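Local structure of arginase 1, mitochondrial (Arabidopsis thaliana, 6VSU) at residues R229-L232 and E233-L237; D273-N276 and I277-L281; R209-G212 and K213-V217. The protein hydrolyses L-arginine to urea and L-ornithine, and agmatine to urea and putrescine, as a manganese-dependent mitochondrial homohexamer. All coordinates share one frame; numbering follows the deposited sequence.

Along the chain come contact 3 (209-217), contact 1 (229-237), contact 2 (273-281), and each takes in the C-terminal end of a helix beside the eight-stranded parallel sheet of the α/β arginase fold. Contacts 1 and 2, centres about 8 Å apart, tie two helices to each other: the C-terminal end of helix 225-232 joins the first half of helix 271-280 through a salt bridge from R229 NH1 to D273 OD1 (2.8 Å) and a probable hydrogen bond from N276 ND2 to E233 OE2 (3.2 Å). Contact 3, on helix 206-215 leading into outer strand 218-221, lies beside I169 of the ornithine site, its centre about 21 Å from that of contact 1 and about 25 Å from that of contact 2.

Contact 1 (R229-L232 and E233-L237); sequences RPML and ENLKL
R229 and E233 form an i to i+4 salt bridge across the last turn of helix 225-232, just where the chain leaves the helix toward strand 244-249. R229 NH1 meets E233 OE2 at 2.8 Å; the oxygen lies in the guanidinium plane, at its edge, but the nitrogen reaches the syn side of the carboxylate 32° out of that group's plane, and the two flat groups are turned 70° against each other. With CG opposite the backbone N (chi1 177°), R229 CG lies 3.6 Å from E233 CD; the bend at chi3 then turns the guanidinium across the extended E233, NH1 toward OE2. Both charged ends have a second partner on helix 271-280: D273 for the arginine and N276 for the glutamate. In the backbone, E233 N closes the last i to i+4 bond, to R229 O at 2.8 Å. N234 N then turns back to M231 O, 3.1 Å away. On the inner side L232 and L235 face strand 193-201, and L235 crosses M231 at an angle. Water 3 spans L232 O and L235 N, and the methyl M231 CE rests 3.8 Å from L235 CD2.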
ATOM      1  N   ARG E 229      -1.220  -9.474 -34.805  1.00 26.13           N
ATOM      2  CA  ARG E 229      -0.306 -10.240 -33.898  1.00 25.64           C
ATOM      3  C   ARG E 229       0.674 -11.088 -34.710  1.00 26.00           C
ATOM      4  O   ARG E 229       1.882 -10.981 -34.528  1.00 24.89           O
ATOM      5  CB  ARG E 229      -1.072 -11.113 -32.885  1.00 25.90           C
ATOM      6  CG  ARG E 229      -0.153 -11.949 -31.998  1.00 26.03           C
ATOM      7  CD  ARG E 229      -0.841 -13.061 -31.236  1.00 26.87           C
ATOM      8  NE  ARG E 229      -1.548 -12.563 -30.050  1.00 27.14           N
ATOM      9  CZ  ARG E 229      -0.999 -12.303 -28.843  1.00 27.28           C
ATOM     10  NH1 ARG E 229       0.309 -12.409 -28.614  1.00 26.58           N
ATOM     11  NH2 ARG E 229      -1.769 -11.927 -27.837  1.00 28.12           N
ATOM     12  N   PRO E 230       0.218 -11.928 -35.660  1.00 28.07           N
ATOM     13  CA  PRO E 230       1.137 -12.787 -36.411  1.00 29.24           C
ATOM     14  C   PRO E 230       2.250 -11.981 -37.103  1.00 29.63           C
ATOM     15  O   PRO E 230       3.353 -12.385 -37.119  1.00 29.93           O
ATOM     16  CB  PRO E 230       0.251 -13.470 -37.461  1.00 30.65           C
ATOM     17  CG  PRO E 230      -1.173 -13.359 -36.915  1.00 30.85           C
ATOM     18  CD  PRO E 230      -1.191 -12.102 -36.071  1.00 29.61           C
ATOM     19  N   MET E 231       1.900 -10.864 -37.713  1.00 30.75           N
ATOM     20  CA  MET E 231       2.856  -9.966 -38.390  1.00 31.53           C
ATOM     21  C   MET E 231       3.835  -9.382 -37.358  1.00 27.73           C
ATOM     22  O   MET E 231       5.079  -9.396 -37.575  1.00 25.42           O
ATOM     23  CB  MET E 231       2.028  -8.888 -39.080  1.00 36.88           C
ATOM     24  CG  MET E 231       2.805  -7.870 -39.849  1.00 43.07           C
ATOM     25  SD  MET E 231       3.249  -6.357 -38.913  1.00 52.73           S
ATOM     26  CE  MET E 231       4.335  -5.729 -40.206  1.00 59.22           C
ATOM     27  N   LEU E 232       3.318  -8.889 -36.229  1.00 25.95           N
ATOM     28  CA  LEU E 232       4.123  -8.235 -35.171  1.00 24.01           C
ATOM     29  C   LEU E 232       5.049  -9.243 -34.474  1.00 22.91           C
ATOM     30  O   LEU E 232       6.101  -8.803 -33.983  1.00 21.44           O
ATOM     31  CB  LEU E 232       3.176  -7.580 -34.173  1.00 23.94           C
ATOM     32  CG  LEU E 232       2.370  -6.402 -34.725  1.00 24.67           C
ATOM     33  CD1 LEU E 232       1.384  -5.913 -33.682  1.00 24.35           C
ATOM     34  CD2 LEU E 232       3.269  -5.267 -35.202  1.00 24.35           C
ATOM     35  N   GLU E 233       4.677 -10.518 -34.426  1.00 23.75           N
ATOM     36  CA  GLU E 233       5.512 -11.610 -33.828  1.00 24.38           C
ATOM     37  C   GLU E 233       6.413 -12.247 -34.875  1.00 25.04           C
ATOM     38  O   GLU E 233       6.951 -13.280 -34.592  1.00 25.40           O
ATOM     39  CB  GLU E 233       4.657 -12.699 -33.175  1.00 24.64           C
ATOM     40  CG  GLU E 233       4.008 -12.163 -31.876  1.00 24.38           C
ATOM     41  CD  GLU E 233       3.158 -13.144 -31.091  1.00 24.45           C
ATOM     42  OE1 GLU E 233       2.970 -14.304 -31.568  1.00 25.84           O
ATOM     43  OE2 GLU E 233       2.717 -12.745 -30.007  1.00 24.04           O
ATOM     44  N   ASN E 234       6.579 -11.614 -36.016  1.00 26.02           N
ATOM     45  CA  ASN E 234       7.511 -12.067 -37.072  1.00 28.06           C
ATOM     46  C   ASN E 234       8.103 -10.869 -37.806  1.00 26.48           C
ATOM     47  O   ASN E 234       8.219 -10.932 -39.018  1.00 26.20           O
ATOM     48  CB  ASN E 234       6.759 -12.979 -38.023  1.00 32.64           C
ATOM     49  CG  ASN E 234       7.362 -14.358 -38.028  1.00 37.84           C
ATOM     50  OD1 ASN E 234       8.405 -14.562 -38.707  1.00 42.48           O
ATOM     51  ND2 ASN E 234       6.742 -15.264 -37.259  1.00 37.46           N
ATOM     52  N   LEU E 235       8.457  -9.805 -37.083  1.00 24.82           N
ATOM     53  CA  LEU E 235       9.061  -8.579 -37.692  1.00 24.91           C
ATOM     54  C   LEU E 235      10.466  -8.862 -38.243  1.00 25.65           C
ATOM     55  O   LEU E 235      11.211  -9.638 -37.630  1.00 25.39           O
ATOM     56  CB  LEU E 235       9.082  -7.452 -36.668  1.00 23.75           C
ATOM     57  CG  LEU E 235       7.692  -6.919 -36.359  1.00 24.36           C
ATOM     58  CD1 LEU E 235       7.710  -5.952 -35.211  1.00 23.87           C
ATOM     59  CD2 LEU E 235       7.090  -6.262 -37.591  1.00 25.87           C
ATOM     60  N   LYS E 236      10.799  -8.206 -39.349  1.00 26.86           N
ATOM     61  CA  LYS E 236      12.146  -8.115 -39.938  1.00 28.52           C
ATOM     62  C   LYS E 236      12.425  -6.634 -40.188  1.00 27.23           C
ATOM     63  O   LYS E 236      11.660  -6.049 -40.976  1.00 28.52           O
ATOM     64  CB  LYS E 236      12.241  -8.923 -41.222  1.00 32.36           C
ATOM     65  CG  LYS E 236      11.898 -10.393 -41.024  1.00 37.56           C
ATOM     66  CD  LYS E 236      11.617 -11.241 -42.295  1.00 42.89           C
ATOM     67  CE  LYS E 236      10.436 -12.213 -42.159  1.00 48.50           C
ATOM     68  NZ  LYS E 236       9.113 -11.551 -41.879  1.00 48.95           N
ATOM     69  N   LEU E 237      13.480  -6.076 -39.569  1.00 24.88           N
ATOM     70  CA  LEU E 237      13.826  -4.635 -39.669  1.00 24.33           C
ATOM     71  C   LEU E 237      15.320  -4.430 -39.931  1.00 23.62           C
ATOM     72  O   LEU E 237      16.073  -5.349 -39.729  1.00 23.56           O
ATOM     73  CB  LEU E 237      13.360  -3.903 -38.400  1.00 22.80           C
ATOM     74  CG  LEU E 237      11.851  -3.917 -38.165  1.00 22.85           C
ATOM     75  CD1 LEU E 237      11.535  -3.279 -36.838  1.00 22.15           C
ATOM     76  CD2 LEU E 237      11.085  -3.184 -39.274  1.00 23.75           C
TER
HETATM   77  O   HOH W   1       4.436 -14.581 -36.813  1.00 39.14           O
HETATM   78  O   HOH W   2       6.293  -9.350 -40.220  1.00 26.66           O
HETATM   79  O   HOH W   3       8.654  -9.974 -34.129  1.00 19.61           O

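Contact 2 (D273-N276 and I277-L281); sequences DVLN and ILHNL
The carbonyl oxygen of N276 takes the side-chain amide of N280, one turn on near the end of helix 271-280, the helix of the β-α-β unit between strands 244-249 and 285-291. N280 ND2 donates at 2.8 Å to N276 O, in the carbonyl plane and on a lone pair, whereas the helical bond from N280 N to the same oxygen is weak at 3.3 Å; the amide supplements a fading backbone bond. Chi1 of -71° sets N280 CG beside its backbone N and folds the amide back over the turn. L278 N to V274 O is nearly straight (172°), and H279 N holds L275 O at 2.9 Å. H279 lays one ring face over L275 CB, a CH-pi contact 4.3 Å from the ring centroid. On the buried side V274 CG1 and L278 CD1 lie side by side, L278 facing strand 244-249. D273 OD1 salt-bridges R229, OD2 takes S270 N, and N276 ND2 goes to E233; N276 OD1 accepts at 2.7 Å from water 4; the same water lies 3.3 Å from H279 ND1. At the helix end L278 O and L281 O accept from K318 NZ. The carboxylate of E314 at H279 NE2 probably favours a proton on that nitrogen.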
ATOM      1  N   ASP E 273       3.534 -11.015 -24.508  1.00 18.07           N
ATOM      2  CA  ASP E 273       3.319 -10.418 -25.850  1.00 19.24           C
ATOM      3  C   ASP E 273       4.575  -9.638 -26.278  1.00 18.96           C
ATOM      4  O   ASP E 273       5.093  -9.859 -27.408  1.00 20.15           O
ATOM      5  CB  ASP E 273       2.130  -9.460 -25.878  1.00 19.80           C
ATOM      6  CG  ASP E 273       0.753 -10.087 -25.713  1.00 20.93           C
ATOM      7  OD1 ASP E 273       0.595 -11.276 -26.056  1.00 21.82           O
ATOM      8  OD2 ASP E 273      -0.195  -9.347 -25.298  1.00 22.42           O
ATOM      9  N   VAL E 274       5.135  -8.815 -25.411  1.00 18.15           N
ATOM     10  CA  VAL E 274       6.348  -8.015 -25.756  1.00 17.44           C
ATOM     11  C   VAL E 274       7.544  -8.943 -26.053  1.00 17.68           C
ATOM     12  O   VAL E 274       8.296  -8.699 -27.026  1.00 16.40           O
ATOM     13  CB  VAL E 274       6.652  -6.993 -24.653  1.00 16.93           C
ATOM     14  CG1 VAL E 274       8.003  -6.315 -24.830  1.00 16.40           C
ATOM     15  CG2 VAL E 274       5.544  -5.961 -24.596  1.00 17.24           C
ATOM     16  N   LEU E 275       7.744  -9.991 -25.257  1.00 17.87           N
ATOM     17  CA  LEU E 275       8.890 -10.913 -25.485  1.00 17.76           C
ATOM     18  C   LEU E 275       8.613 -11.728 -26.738  1.00 18.02           C
ATOM     19  O   LEU E 275       9.586 -12.016 -27.417  1.00 17.66           O
ATOM     20  CB  LEU E 275       9.150 -11.810 -24.271  1.00 17.82           C
ATOM     21  CG  LEU E 275       9.644 -11.087 -23.015  1.00 17.86           C
ATOM     22  CD1 LEU E 275      10.141 -12.136 -22.033  1.00 19.57           C
ATOM     23  CD2 LEU E 275      10.742 -10.064 -23.244  1.00 17.32           C
ATOM     24  N   ASN E 276       7.350 -11.996 -27.082  1.00 17.70           N
ATOM     25  CA  ASN E 276       7.093 -12.686 -28.360  1.00 18.69           C
ATOM     26  C   ASN E 276       7.595 -11.808 -29.512  1.00 19.08           C
ATOM     27  O   ASN E 276       8.223 -12.354 -30.439  1.00 19.89           O
ATOM     28  CB  ASN E 276       5.657 -13.130 -28.552  1.00 19.07           C
ATOM     29  CG  ASN E 276       5.244 -14.297 -27.668  1.00 19.74           C
ATOM     30  OD1 ASN E 276       6.062 -14.930 -26.990  1.00 19.33           O
ATOM     31  ND2 ASN E 276       3.941 -14.559 -27.654  1.00 19.65           N
ATOM     32  N   ILE E 277       7.354 -10.506 -29.460  1.00 18.22           N
ATOM     33  CA  ILE E 277       7.818  -9.554 -30.506  1.00 18.38           C
ATOM     34  C   ILE E 277       9.359  -9.446 -30.508  1.00 19.04           C
ATOM     35  O   ILE E 277       9.999  -9.635 -31.598  1.00 19.11           O
ATOM     36  CB  ILE E 277       7.133  -8.208 -30.277  1.00 17.74           C
ATOM     37  CG1 ILE E 277       5.609  -8.342 -30.401  1.00 17.72           C
ATOM     38  CG2 ILE E 277       7.700  -7.164 -31.213  1.00 18.10           C
ATOM     39  CD1 ILE E 277       4.878  -7.117 -30.010  1.00 17.09           C
ATOM     40  N   LEU E 278       9.982  -9.190 -29.355  1.00 19.05           N
ATOM     41  CA  LEU E 278      11.456  -9.035 -29.276  1.00 19.08           C
ATOM     42  C   LEU E 278      12.183 -10.302 -29.679  1.00 19.02           C
ATOM     43  O   LEU E 278      13.131 -10.233 -30.472  1.00 18.43           O
ATOM     44  CB  LEU E 278      11.899  -8.623 -27.882  1.00 19.82           C
ATOM     45  CG  LEU E 278      11.300  -7.322 -27.369  1.00 20.92           C
ATOM     46  CD1 LEU E 278      11.822  -7.023 -25.943  1.00 21.76           C
ATOM     47  CD2 LEU E 278      11.631  -6.184 -28.313  1.00 22.73           C
ATOM     48  N   HIS E 279      11.805 -11.429 -29.130  1.00 19.66           N
ATOM     49  CA  HIS E 279      12.517 -12.698 -29.385  1.00 20.75           C
ATOM     50  C   HIS E 279      12.461 -12.999 -30.881  1.00 22.52           C
ATOM     51  O   HIS E 279      13.407 -13.574 -31.394  1.00 23.06           O
ATOM     52  CB  HIS E 279      11.934 -13.866 -28.565  1.00 21.40           C
ATOM     53  CG  HIS E 279      12.304 -13.829 -27.108  1.00 21.15           C
ATOM     54  ND1 HIS E 279      11.685 -14.601 -26.153  1.00 21.89           N
ATOM     55  CD2 HIS E 279      13.210 -13.092 -26.449  1.00 20.79           C
ATOM     56  CE1 HIS E 279      12.227 -14.369 -24.989  1.00 21.39           C
ATOM     57  NE2 HIS E 279      13.154 -13.437 -25.147  1.00 21.40           N
ATOM     58  N   ASN E 280      11.345 -12.704 -31.567  1.00 24.11           N
ATOM     59  CA  ASN E 280      11.162 -13.192 -32.966  1.00 25.49           C
ATOM     60  C   ASN E 280      11.617 -12.134 -33.954  1.00 24.16           C
ATOM     61  O   ASN E 280      11.693 -12.463 -35.116  1.00 24.88           O
ATOM     62  CB  ASN E 280       9.714 -13.632 -33.166  1.00 27.93           C
ATOM     63  CG  ASN E 280       9.469 -14.910 -32.400  1.00 30.04           C
ATOM     64  OD1 ASN E 280      10.138 -15.890 -32.657  1.00 34.54           O
ATOM     65  ND2 ASN E 280       8.584 -14.905 -31.427  1.00 31.16           N
ATOM     66  N   LEU E 281      11.877 -10.909 -33.496  1.00 22.35           N
ATOM     67  CA  LEU E 281      12.351  -9.830 -34.372  1.00 22.61           C
ATOM     68  C   LEU E 281      13.680 -10.232 -35.004  1.00 23.53           C
ATOM     69  O   LEU E 281      14.583 -10.613 -34.291  1.00 24.24           O
ATOM     70  CB  LEU E 281      12.469  -8.532 -33.591  1.00 21.38           C
ATOM     71  CG  LEU E 281      13.203  -7.375 -34.265  1.00 21.03           C
ATOM     72  CD1 LEU E 281      12.430  -6.944 -35.487  1.00 22.07           C
ATOM     73  CD2 LEU E 281      13.347  -6.192 -33.325  1.00 20.26           C
TER
HETATM   74  O   HOH W   4       8.450 -15.062 -25.773  1.00 16.54           O

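Contact 3 (R209-G212 and K213-V217); sequences REQG and KRFGV
G212 O receives V217 N at 2.9 Å and, with G216 N bonded back to K213 O, closes helix 206-215 in a Schellman motif, the positive phi of G216 (66°) turning the chain out of the helix. V217 then packs its CB and CG2 onto G212 O and CA. Within the last turn, the side chains of Q211 and R214 run side by side. R214 NH1 donates to Q211 OE1 at 2.9 Å, lying on a lone pair in the carbonyl plane, while the oxygen sits at the guanidinium edge only 4° out of plane; amide and guanidinium are 39° apart. Water 5 closes the ring of bonds, accepting from Q211 NE2 and from R214 NH1. The extended R214 chain spreads its guanidinium against F215, whose CZ lies 3.6 Å above the centre of that group. Q211 bends at chi2, which brings NE2 within 3.9 Å of F215 CE2, and NE2 also donates to the backbone of I169, a residue of the ornithine site. A leucine in place of Q211 would probably cost R214 NH1 its amide acceptor, leaving that nitrogen to water 5 and the guanidinium less firmly fixed, and leave the I169 carbonyl without its donor. R209 pairs with E221 on strand 218-221, F215 rests on M188 and E189 of helix 183-189, and V217 drops onto L196 and Q198 of strand 193-201.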
ATOM      1  N   ARG E 209      -2.413  11.093 -35.528  1.00 27.84           N
ATOM      2  CA  ARG E 209      -2.664  10.380 -36.813  1.00 29.04           C
ATOM      3  C   ARG E 209      -2.124  11.199 -37.994  1.00 29.98           C
ATOM      4  O   ARG E 209      -1.423  10.625 -38.826  1.00 29.68           O
ATOM      5  CB  ARG E 209      -4.157  10.068 -36.966  1.00 30.73           C
ATOM      6  CG  ARG E 209      -4.725   9.152 -35.892  1.00 30.81           C
ATOM      7  CD  ARG E 209      -6.239   9.063 -35.930  1.00 33.71           C
ATOM      8  NE  ARG E 209      -6.807   8.273 -34.849  1.00 34.00           N
ATOM      9  CZ  ARG E 209      -6.655   6.966 -34.740  1.00 34.16           C
ATOM     10  NH1 ARG E 209      -5.945   6.317 -35.640  1.00 34.78           N
ATOM     11  NH2 ARG E 209      -7.194   6.311 -33.733  1.00 34.04           N
ATOM     12  N   GLU E 210      -2.412  12.503 -38.015  1.00 30.47           N
ATOM     13  CA  GLU E 210      -1.911  13.456 -39.039  1.00 32.20           C
ATOM     14  C   GLU E 210      -0.376  13.521 -39.068  1.00 29.38           C
ATOM     15  O   GLU E 210       0.208  13.399 -40.158  1.00 28.68           O
ATOM     16  CB  GLU E 210      -2.474  14.842 -38.807  1.00 35.57           C
ATOM     17  CG  GLU E 210      -3.843  14.914 -39.386  1.00 40.28           C
ATOM     18  CD  GLU E 210      -3.789  14.643 -40.895  1.00 44.51           C
ATOM     19  OE1 GLU E 210      -2.793  15.140 -41.575  1.00 47.52           O
ATOM     20  OE2 GLU E 210      -4.691  13.898 -41.377  1.00 46.16           O
ATOM     21  N   GLN E 211       0.239  13.619 -37.905  1.00 26.70           N
ATOM     22  CA  GLN E 211       1.721  13.582 -37.792  1.00 25.45           C
ATOM     23  C   GLN E 211       2.248  12.230 -38.321  1.00 24.20           C
ATOM     24  O   GLN E 211       3.280  12.238 -39.018  1.00 23.83           O
ATOM     25  CB  GLN E 211       2.194  13.889 -36.350  1.00 23.94           C
ATOM     26  CG  GLN E 211       2.018  15.350 -35.971  1.00 24.79           C
ATOM     27  CD  GLN E 211       3.152  16.245 -36.428  1.00 25.46           C
ATOM     28  OE1 GLN E 211       3.075  16.789 -37.522  1.00 26.68           O
ATOM     29  NE2 GLN E 211       4.232  16.357 -35.633  1.00 24.58           N
ATOM     30  N   GLY E 212       1.600  11.105 -38.024  1.00 23.41           N
ATOM     31  CA  GLY E 212       2.021   9.803 -38.600  1.00 23.71           C
ATOM     32  C   GLY E 212       1.993   9.812 -40.151  1.00 25.51           C
ATOM     33  O   GLY E 212       2.996   9.431 -40.765  1.00 24.75           O
ATOM     34  N   LYS E 213       0.954  10.378 -40.744  1.00 27.61           N
ATOM     35  CA  LYS E 213       0.837  10.489 -42.210  1.00 30.96           C
ATOM     36  C   LYS E 213       1.944  11.390 -42.724  1.00 31.13           C
ATOM     37  O   LYS E 213       2.618  10.979 -43.639  1.00 31.50           O
ATOM     38  CB  LYS E 213      -0.532  11.031 -42.605  1.00 33.71           C
ATOM     39  CG  LYS E 213      -1.693  10.187 -42.131  1.00 34.82           C
ATOM     40  CD  LYS E 213      -2.870  10.463 -43.007  1.00 38.73           C
ATOM     41  CE  LYS E 213      -4.072   9.624 -42.651  1.00 40.96           C
ATOM     42  NZ  LYS E 213      -5.213  10.024 -43.516  1.00 44.48           N
ATOM     43  N   ARG E 214       2.197  12.502 -42.045  1.00 30.92           N
ATOM     44  CA  ARG E 214       3.209  13.493 -42.481  1.00 31.73           C
ATOM     45  C   ARG E 214       4.581  12.821 -42.554  1.00 30.30           C
ATOM     46  O   ARG E 214       5.380  13.183 -43.463  1.00 30.81           O
ATOM     47  CB  ARG E 214       3.245  14.694 -41.531  1.00 32.37           C
ATOM     48  CG  ARG E 214       4.370  15.680 -41.779  1.00 33.46           C
ATOM     49  CD  ARG E 214       4.217  16.920 -40.937  1.00 34.58           C
ATOM     50  NE  ARG E 214       5.414  17.736 -40.934  1.00 35.37           N
ATOM     51  CZ  ARG E 214       5.905  18.347 -39.865  1.00 36.60           C
ATOM     52  NH1 ARG E 214       5.305  18.250 -38.678  1.00 35.09           N
ATOM     53  NH2 ARG E 214       7.014  19.058 -39.990  1.00 37.91           N
ATOM     54  N   PHE E 215       4.870  11.885 -41.670  1.00 28.28           N
ATOM     55  CA  PHE E 215       6.219  11.280 -41.605  1.00 27.73           C
ATOM     56  C   PHE E 215       6.226   9.863 -42.164  1.00 27.21           C
ATOM     57  O   PHE E 215       7.289   9.247 -42.147  1.00 26.50           O
ATOM     58  CB  PHE E 215       6.777  11.307 -40.181  1.00 26.66           C
ATOM     59  CG  PHE E 215       7.009  12.687 -39.650  1.00 27.55           C
ATOM     60  CD1 PHE E 215       7.878  13.563 -40.276  1.00 29.30           C
ATOM     61  CD2 PHE E 215       6.321  13.113 -38.527  1.00 28.60           C
ATOM     62  CE1 PHE E 215       8.076  14.838 -39.780  1.00 30.15           C
ATOM     63  CE2 PHE E 215       6.528  14.388 -38.024  1.00 29.69           C
ATOM     64  CZ  PHE E 215       7.400  15.251 -38.658  1.00 29.79           C
ATOM     65  N   GLY E 216       5.075   9.336 -42.558  1.00 27.98           N
ATOM     66  CA  GLY E 216       4.996   7.943 -43.041  1.00 28.67           C
ATOM     67  C   GLY E 216       5.292   6.935 -41.949  1.00 27.83           C
ATOM     68  O   GLY E 216       6.043   5.949 -42.206  1.00 29.47           O
ATOM     69  N   VAL E 217       4.789   7.182 -40.762  1.00 26.56           N
ATOM     70  CA  VAL E 217       4.973   6.284 -39.581  1.00 26.71           C
ATOM     71  C   VAL E 217       4.029   5.090 -39.784  1.00 26.74           C
ATOM     72  O   VAL E 217       2.921   5.300 -40.301  1.00 29.78           O
ATOM     73  CB  VAL E 217       4.660   7.048 -38.277  1.00 25.85           C
ATOM     74  CG1 VAL E 217       4.749   6.191 -37.033  1.00 26.11           C
ATOM     75  CG2 VAL E 217       5.580   8.214 -38.127  1.00 25.87           C
TER
HETATM   76  O   HOH W   5       6.412  18.199 -36.237  1.00 28.90           O